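Adenosylmethionine-8-amino-7-oxononanoate aminotransferase (PDB 6ZHK) catalyses pyridoxal-phosphate-dependent transamination as a thermostable D-amino acid transaminase, and belongs to the BioA subfamily of class-III aminotransferases. Local coordinates at the interface of chains A and B. Coordinates in Å, arbitrary orientation; residue numbers count along the deposited sequence, not the author numbering. Chains: chain A/B, Adenosylmethionine-8-amino-7-oxononanoate aminotransferase.

Contacts 1 and 2 belong to one two-fold interface of the homodimer. The centres of their C-alpha atoms lie about 35 Å apart in the copies given. No residue position appears in both. Both draw on the N-terminal segment, but from opposite chains. In contact 1 chain B supplies the end of helix 10-20 and part of helix 28-33; in contact 2 chain A supplies residues 24-26, from the loop between those two helices. By symmetry the same stretch of each chain therefore grips its partner at both places. Contact 1 sets helices 10-20 and 28-33 of one chain against the other, while contact 2 joins residues likely to line the substrate site.

Contact 1: the interface of chains A and B. Residues chain A 106, 114-116, 320; chain B 18-20, 32.
A:Tyr320, with CG anti to its backbone N (chi1 168°), points its hydroxyl at B:Arg32, whose chain runs extended from CG to NE; the two meet tip to tip. B:Arg32 grips the phenol oxygen side-on. NE donates to A:Tyr320 OH at 3.1 Å, and NH2 donates to the same A:Tyr320 OH at 3.2 Å. The oxygen lies in the guanidinium plane, while the ring is turned 62° from that plane. Water 1, 2.7 Å from A:Tyr320 OH, links this oxygen to the carbonyl of B:Lys18. That carbonyl oxygen also sits over the rim of one guanidinium face.

The chain of A:Lys115 bends at chi2 and at chi4 (-85°). Its CE passes over the centre of one face of the A:Tyr320 ring. Its terminal amine NZ donates to the backbone B:Glu19 O at 2.8 Å. A looser salt bridge runs from A:Lys115 NZ to the carboxylate B:Glu19 OE2 at 3.4 Å. The C-terminal end of helix 10-20 would probably favour the lysine charge here. Water 2 joins B:Glu19 OE2 to A:Thr114 O. An alanine in place of A:Tyr320 would probably leave NE and NH2 of B:Arg32 without their shared acceptor and open a gap beneath A:Lys115 CE.

Next to this cluster, A:Val116 N donates to B:Tyr20 O at 2.9 Å. A:Val106 packs both methyls against the CD1 and CE1 side of the B:Tyr20 ring, with CG1 3.7 Å from CE1. CG of B:Glu19 covers the centre of one face of the same ring.

This is part of the homodimer interface. Chain A presents helix 96-108, the start of strand 115-119 and helix 317-321. Chain B lays the C-terminal end of its N-terminal helix 10-20 against them, with helix 28-33 alongside.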
loop_
_atom_site.group_PDB
_atom_site.type_symbol
_atom_site.label_atom_id
_atom_site.label_comp_id
_atom_site.label_asym_id
_atom_site.label_seq_id
_atom_site.Cartn_x
_atom_site.Cartn_y
_atom_site.Cartn_z
ATOM N N VAL A 106 -10.732 12.034 -13.669
ATOM C CA VAL A 106 -11.946 12.780 -13.383
ATOM C C VAL A 106 -12.837 12.749 -14.632
ATOM O O VAL A 106 -14.062 12.520 -14.506
ATOM C CB VAL A 106 -11.590 14.198 -12.867
ATOM C CG1 VAL A 106 -12.779 15.168 -12.873
ATOM C CG2 VAL A 106 -10.988 14.129 -11.418
ATOM N N THR A 114 -15.014 14.171 -8.976
ATOM C CA THR A 114 -14.282 15.339 -9.427
ATOM C C THR A 114 -12.941 15.476 -8.715
ATOM O O THR A 114 -12.197 16.428 -8.993
ATOM C CB THR A 114 -15.107 16.601 -9.145
ATOM O OG1 THR A 114 -15.564 16.515 -7.799
ATOM C CG2 THR A 114 -16.321 16.707 -10.048
ATOM N N LYS A 115 -12.644 14.603 -7.757
ATOM C CA LYS A 115 -11.385 14.793 -7.013
ATOM C C LYS A 115 -10.688 13.439 -6.906
ATOM O O LYS A 115 -11.378 12.417 -6.862
ATOM C CB LYS A 115 -11.669 15.302 -5.603
ATOM C CG LYS A 115 -12.224 16.751 -5.573
ATOM C CD LYS A 115 -11.180 17.743 -6.042
ATOM C CE LYS A 115 -11.627 19.194 -5.951
ATOM N NZ LYS A 115 -12.384 19.583 -7.164
ATOM N N VAL A 116 -9.351 13.448 -6.861
ATOM C CA VAL A 116 -8.566 12.216 -6.956
ATOM C C VAL A 116 -7.554 12.229 -5.807
ATOM O O VAL A 116 -6.805 13.203 -5.700
ATOM C CB VAL A 116 -7.789 12.134 -8.311
ATOM C CG1 VAL A 116 -6.758 11.006 -8.277
ATOM C CG2 VAL A 116 -8.759 11.909 -9.446
ATOM N N TYR A 320 -14.928 16.524 -0.371
ATOM C CA TYR A 320 -13.666 17.224 -0.354
ATOM C C TYR A 320 -13.811 18.557 0.410
ATOM O O TYR A 320 -12.931 18.990 1.159
ATOM C CB TYR A 320 -13.258 17.433 -1.823
ATOM C CG TYR A 320 -12.114 18.379 -2.126
ATOM C CD1 TYR A 320 -12.305 19.761 -2.191
ATOM C CD2 TYR A 320 -10.840 17.881 -2.438
ATOM C CE1 TYR A 320 -11.251 20.626 -2.510
ATOM C CE2 TYR A 320 -9.795 18.724 -2.800
ATOM C CZ TYR A 320 -10.008 20.099 -2.839
ATOM O OH TYR A 320 -9.008 20.912 -3.245
ATOM N N LYS B 18 -4.640 21.979 -8.827
ATOM C CA LYS B 18 -5.474 22.469 -7.746
ATOM C C LYS B 18 -6.920 22.012 -7.940
ATOM O O LYS B 18 -7.642 21.912 -6.961
ATOM C CB LYS B 18 -5.371 24.021 -7.724
ATOM C CG LYS B 18 -4.033 24.532 -7.178
ATOM C CD LYS B 18 -3.829 26.013 -7.566
ATOM C CE LYS B 18 -2.369 26.412 -7.596
ATOM N NZ LYS B 18 -1.775 26.362 -6.247
ATOM N N GLU B 19 -7.365 21.821 -9.171
ATOM C CA GLU B 19 -8.753 21.442 -9.413
ATOM C C GLU B 19 -8.981 19.944 -9.120
ATOM O O GLU B 19 -10.090 19.540 -8.702
ATOM C CB GLU B 19 -9.137 21.771 -10.873
ATOM C CG GLU B 19 -10.542 21.299 -11.308
ATOM C CD GLU B 19 -11.688 21.774 -10.420
ATOM O OE1 GLU B 19 -11.613 22.895 -9.879
ATOM O OE2 GLU B 19 -12.618 21.014 -10.204
ATOM N N TYR B 20 -8.003 19.091 -9.472
ATOM C CA TYR B 20 -8.303 17.654 -9.583
ATOM C C TYR B 20 -7.644 16.799 -8.505
ATOM O O TYR B 20 -8.105 15.686 -8.262
ATOM C CB TYR B 20 -7.845 17.119 -10.940
ATOM C CG TYR B 20 -8.603 17.765 -12.070
ATOM C CD1 TYR B 20 -9.967 17.565 -12.208
ATOM C CD2 TYR B 20 -7.942 18.535 -13.028
ATOM C CE1 TYR B 20 -10.676 18.130 -13.265
ATOM C CE2 TYR B 20 -8.631 19.110 -14.098
ATOM C CZ TYR B 20 -10.005 18.912 -14.196
ATOM O OH TYR B 20 -10.697 19.506 -15.221
ATOM N N ARG B 32 -4.309 25.738 -2.599
ATOM C CA ARG B 32 -4.872 26.333 -3.800
ATOM C C ARG B 32 -4.595 27.829 -3.906
ATOM O O ARG B 32 -4.670 28.365 -5.013
ATOM C CB ARG B 32 -6.389 26.174 -3.841
ATOM C CG ARG B 32 -6.775 24.786 -4.308
ATOM C CD ARG B 32 -8.271 24.952 -4.301
ATOM N NE ARG B 32 -8.969 23.742 -4.587
ATOM C CZ ARG B 32 -9.915 23.630 -5.506
ATOM N NH1 ARG B 32 -10.225 24.645 -6.311
ATOM N NH2 ARG B 32 -10.490 22.462 -5.660
HETATM O O HOH W 1 -7.893 19.768 -5.427
HETATM O O HOH W 2 -13.087 18.450 -11.020
#

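Contact 2: the interface of chains A and B. Residues chain A 24-26, 62, 431; chain B 91-92, 333, 335-336.
This is a homodimer interface of loops, where A:Pro24, A:Tyr25 and A:Arg431 meet B:Leu91 and B:His335 and join residues of both subunits beside what is likely to be the substrate site. B:Leu91 is wedged among the chain A side chains. Its CB lies over the centre of one face of the A:Arg431 guanidinium, 3.8 Å from CZ. Its CD1 meets A:Pro24 CG at 3.7 Å, and its CD2 faces A:Tyr25 CB.

A:Arg431 reaches this place as an extended chain, with CG anti to the backbone N (chi1 -175°). Its NH2 donates to A:Tyr25 O at 3.0 Å, in the carbonyl plane, which should limit rotation of the guanidinium. Its NH1 connects to B:Leu91 O through water 5.

The A:Tyr25 ring turns one face to the backbone of B:His335, whose N lies above it toward the rim. A:Tyr25 N also makes a weak hydrogen bond to B:His335 O at 3.1 Å. A:Thr26 OG1 donates to A:Pro24 O at 2.7 Å, from above the carbonyl plane. Waters 3 and 4 bridge the backbone of A:Thr26 to that of B:Leu333.

In the fold, residues 24-26 of chain A lie in the loop between helices 10-20 and 28-33. They fit between two chain B loops, one holding residues 91-92 and the other residues 333-336.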
loop_
_atom_site.group_PDB
_atom_site.type_symbol
_atom_site.label_atom_id
_atom_site.label_comp_id
_atom_site.label_asym_id
_atom_site.label_seq_id
_atom_site.Cartn_x
_atom_site.Cartn_y
_atom_site.Cartn_z
ATOM N N PRO A 24 2.378 -14.566 -0.206
ATOM C CA PRO A 24 1.036 -14.117 0.175
ATOM C C PRO A 24 0.030 -15.261 -0.076
ATOM O O PRO A 24 0.180 -16.009 -1.051
ATOM C CB PRO A 24 0.783 -12.976 -0.839
ATOM C CG PRO A 24 1.689 -13.287 -2.077
ATOM C CD PRO A 24 2.924 -13.871 -1.397
ATOM N N TYR A 25 -0.995 -15.355 0.784
ATOM C CA TYR A 25 -2.135 -16.256 0.642
ATOM C C TYR A 25 -1.655 -17.675 0.311
ATOM O O TYR A 25 -2.172 -18.276 -0.601
ATOM C CB TYR A 25 -3.127 -15.789 -0.444
ATOM C CG TYR A 25 -4.164 -14.847 0.127
ATOM C CD1 TYR A 25 -5.310 -15.337 0.726
ATOM C CD2 TYR A 25 -3.958 -13.476 0.119
ATOM C CE1 TYR A 25 -6.256 -14.485 1.302
ATOM C CE2 TYR A 25 -4.897 -12.595 0.664
ATOM C CZ TYR A 25 -6.050 -13.111 1.229
ATOM O OH TYR A 25 -6.971 -12.275 1.805
ATOM N N THR A 26 -0.663 -18.207 1.036
ATOM C CA THR A 26 -0.122 -19.481 0.612
ATOM C C THR A 26 0.302 -20.283 1.846
ATOM O O THR A 26 1.045 -19.787 2.702
ATOM C CB THR A 26 1.156 -19.239 -0.234
ATOM O OG1 THR A 26 0.917 -18.610 -1.509
ATOM C CG2 THR A 26 1.937 -20.527 -0.494
ATOM N N ILE A 62 -3.882 -12.201 -11.245
ATOM C CA ILE A 62 -4.758 -11.878 -10.120
ATOM C C ILE A 62 -5.453 -10.531 -10.404
ATOM O O ILE A 62 -5.487 -9.593 -9.552
ATOM C CB ILE A 62 -4.073 -11.974 -8.732
ATOM C CG1 ILE A 62 -3.016 -13.082 -8.615
ATOM C CG2 ILE A 62 -5.124 -12.017 -7.585
ATOM C CD1 ILE A 62 -3.568 -14.487 -8.719
ATOM N N ARG A 431 -5.807 -19.493 -11.034
ATOM C CA ARG A 431 -5.839 -19.588 -9.573
ATOM C C ARG A 431 -7.288 -19.646 -9.097
ATOM O O ARG A 431 -8.042 -18.707 -9.331
ATOM C CB ARG A 431 -5.149 -18.405 -8.864
ATOM C CG ARG A 431 -5.100 -18.586 -7.351
ATOM C CD ARG A 431 -4.345 -17.438 -6.696
ATOM N NE ARG A 431 -4.403 -17.463 -5.241
ATOM C CZ ARG A 431 -3.525 -18.102 -4.458
ATOM N NH1 ARG A 431 -2.528 -18.840 -4.974
ATOM N NH2 ARG A 431 -3.685 -18.008 -3.157
ATOM N N LEU B 91 1.222 -14.969 -5.447
ATOM C CA LEU B 91 0.205 -15.803 -4.833
ATOM C C LEU B 91 0.324 -17.203 -5.459
ATOM O O LEU B 91 -0.171 -17.413 -6.571
ATOM C CB LEU B 91 -1.199 -15.198 -5.072
ATOM C CG LEU B 91 -1.606 -14.085 -4.080
ATOM C CD1 LEU B 91 -0.985 -12.747 -4.502
ATOM C CD2 LEU B 91 -3.136 -13.974 -3.988
ATOM N N GLY B 92 1.042 -18.116 -4.788
ATOM C CA GLY B 92 1.139 -19.516 -5.245
ATOM C C GLY B 92 2.091 -19.666 -6.444
ATOM O O GLY B 92 2.149 -20.718 -7.043
ATOM N N LEU B 333 -1.181 -17.386 6.523
ATOM C CA LEU B 333 -1.457 -15.969 6.641
ATOM C C LEU B 333 -2.266 -15.544 5.420
ATOM O O LEU B 333 -1.759 -15.537 4.268
ATOM C CB LEU B 333 -0.130 -15.223 6.667
ATOM C CG LEU B 333 -0.326 -13.711 6.892
ATOM C CD1 LEU B 333 -1.102 -13.421 8.177
ATOM C CD2 LEU B 333 1.018 -12.934 6.923
ATOM N N HIS B 335 -3.041 -13.035 3.735
ATOM C CA HIS B 335 -2.760 -11.643 3.495
ATOM C C HIS B 335 -1.965 -11.599 2.177
ATOM O O HIS B 335 -1.168 -12.484 1.883
ATOM C CB HIS B 335 -1.889 -11.089 4.619
ATOM C CG HIS B 335 -1.755 -9.612 4.567
ATOM N ND1 HIS B 335 -2.458 -8.851 5.443
ATOM C CD2 HIS B 335 -1.117 -8.772 3.696
ATOM C CE1 HIS B 335 -2.202 -7.578 5.175
ATOM N NE2 HIS B 335 -1.383 -7.503 4.104
ATOM N N GLY B 336 -2.152 -10.528 1.413
ATOM C CA GLY B 336 -1.218 -10.271 0.316
ATOM C C GLY B 336 -1.931 -9.576 -0.817
ATOM O O GLY B 336 -2.855 -10.133 -1.375
HETATM O O HOH W 3 0.578 -16.725 3.284
HETATM O O HOH W 4 1.331 -18.301 5.342
HETATM O O HOH W 5 -1.902 -19.938 -7.789
#